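Local coordinates for cytolethal distending toxin protein C (Haemophilus ducreyi, PDB 1SR4) that forms part of a three-protein bacterial genotoxin and, as a lectin-like subunit, probably helps the toxin bind carbohydrate on host cells, at residues His45-Asp50 and Lys69-Ala74. Residues are numbered along the deposited sequence; the frame is centred on the assembly and turned at random.
Sequences HWELID and KVVGAA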
# COMPACT_ATOMS: atom_id res chain seq x y z
N HIS C 45 2.24 10.18 17.90
CA HIS C 45 1.18 10.04 16.90
C HIS C 45 0.74 11.36 16.27
O HIS C 45 0.71 12.40 16.93
CB HIS C 45 -0.08 9.41 17.51
CG HIS C 45 0.07 7.98 17.91
ND1 HIS C 45 -1.00 7.11 17.97
CD2 HIS C 45 1.15 7.27 18.31
CE1 HIS C 45 -0.58 5.93 18.38
NE2 HIS C 45 0.72 5.99 18.60
N TRP C 46 0.36 11.27 15.00
CA TRP C 46 -0.15 12.39 14.22
C TRP C 46 -1.24 11.86 13.32
O TRP C 46 -1.21 10.68 12.92
CB TRP C 46 0.92 13.00 13.31
CG TRP C 46 2.12 13.49 14.03
CD1 TRP C 46 3.28 12.81 14.25
CD2 TRP C 46 2.29 14.78 14.62
NE1 TRP C 46 4.17 13.60 14.94
CE2 TRP C 46 3.59 14.82 15.17
CE3 TRP C 46 1.48 15.91 14.72
CZ2 TRP C 46 4.09 15.95 15.83
CZ3 TRP C 46 1.97 17.03 15.37
CH2 TRP C 46 3.27 17.04 15.91
N GLU C 47 -2.20 12.72 13.00
CA GLU C 47 -3.27 12.38 12.08
C GLU C 47 -2.84 13.08 10.79
O GLU C 47 -2.47 14.26 10.81
CB GLU C 47 -4.61 12.94 12.56
CG GLU C 47 -5.04 12.34 13.89
CD GLU C 47 -6.30 12.98 14.44
OE1 GLU C 47 -6.60 14.13 14.05
OE2 GLU C 47 -6.96 12.33 15.28
N LEU C 48 -2.87 12.34 9.69
CA LEU C 48 -2.46 12.91 8.43
C LEU C 48 -3.68 13.48 7.72
O LEU C 48 -4.57 12.73 7.37
CB LEU C 48 -1.79 11.84 7.56
CG LEU C 48 -1.20 12.31 6.22
CD1 LEU C 48 0.01 13.20 6.50
CD2 LEU C 48 -0.78 11.10 5.37
N ILE C 49 -3.72 14.79 7.51
CA ILE C 49 -4.87 15.38 6.83
C ILE C 49 -4.42 16.19 5.61
O ILE C 49 -3.39 16.85 5.65
CB ILE C 49 -5.70 16.28 7.80
CG1 ILE C 49 -4.86 17.46 8.28
CG2 ILE C 49 -6.15 15.47 9.02
CD1 ILE C 49 -4.98 18.66 7.38
N ASP C 50 -5.19 16.12 4.53
CA ASP C 50 -4.81 16.85 3.32
C ASP C 50 -5.25 18.30 3.38
O ASP C 50 -6.37 18.59 3.77
CB ASP C 50 -5.42 16.19 2.08
CG ASP C 50 -4.88 14.80 1.83
OD1 ASP C 50 -3.96 14.39 2.57
OD2 ASP C 50 -5.36 14.12 0.91
N LYS C 69 -1.57 16.61 12.26
CA LYS C 69 -2.40 17.02 13.39
C LYS C 69 -2.29 16.14 14.64
O LYS C 69 -2.20 14.92 14.56
CB LYS C 69 -3.86 17.08 12.94
CG LYS C 69 -4.87 17.49 14.02
CD LYS C 69 -6.30 17.32 13.50
CE LYS C 69 -7.34 17.48 14.61
NZ LYS C 69 -7.07 16.54 15.74
N VAL C 70 -2.31 16.80 15.79
CA VAL C 70 -2.24 16.14 17.08
C VAL C 70 -3.56 15.42 17.32
O VAL C 70 -4.63 15.93 16.98
CB VAL C 70 -2.02 17.17 18.22
CG1 VAL C 70 -2.10 16.49 19.59
CG2 VAL C 70 -0.66 17.86 18.06
N VAL C 71 -3.48 14.24 17.90
CA VAL C 71 -4.69 13.49 18.19
C VAL C 71 -5.49 14.22 19.28
O VAL C 71 -4.94 14.55 20.33
CB VAL C 71 -4.36 12.08 18.70
CG1 VAL C 71 -5.64 11.36 19.14
CG2 VAL C 71 -3.65 11.28 17.59
N GLY C 72 -6.77 14.47 19.03
CA GLY C 72 -7.61 15.12 20.02
C GLY C 72 -7.46 16.63 20.23
O GLY C 72 -8.05 17.17 21.17
N ALA C 73 -6.71 17.31 19.38
CA ALA C 73 -6.53 18.75 19.53
C ALA C 73 -6.37 19.46 18.18
O ALA C 73 -5.90 18.86 17.20
CB ALA C 73 -5.32 19.04 20.40
N ALA C 74 -6.74 20.73 18.15
CA ALA C 74 -6.64 21.53 16.95
C ALA C 74 -5.22 22.09 16.83
O ALA C 74 -5.04 23.29 16.57
CB ALA C 74 -7.67 22.66 16.98
O HOH W 1 -0.95 13.03 18.88
O HOH W 2 -8.48 13.63 16.82
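Glu47 and Lys69 face each other as an antiparallel hydrogen-bonded pair, and each residue's N-H and C=O are taken up by the other's: Glu47 N donates to Lys69 O over 2.7 Å, Lys69 N to Glu47 O over 2.9 Å, both nearly straight and in the carbonyl planes. Their side chains leave the same face of the sheet and run side by side. Lys69 stays extended, with CG anti to the backbone N, until a bend at chi4 (-56°) brings NZ to the carbonyls of the first and last residues of the type II turn Val70-Ala73. There the ammonium meets Glu47 OE1 from above the carboxylate plane in a 3.0 Å salt bridge. NZ also binds Val70 O almost along the C=O axis (2.8 Å), and Ala73 O from above that carbonyl's plane. In this ricin-type beta-trefoil domain, the pair marks where strand 64-69 parts from strand 46-50 and enters the turn; beyond it a water links the two backbones, donating to His45 O and accepting from Val71 N (3.0 Å). Another donates to Glu47 OE2 and accepts from Gly72 N, with a weak bond from NZ. Val71 CG2 packs against His45 CB and Glu47 CG. Trp46 CZ3 obliquely reaches Val70 CG2 at 3.9 Å, while Trp46 NE1 donates to Val31 O. The His45 imidazole leads away from 69-74; NE2 donates to Phe150 O and ND1 accepts from Arg19 NH1, consistent with a neutral ring.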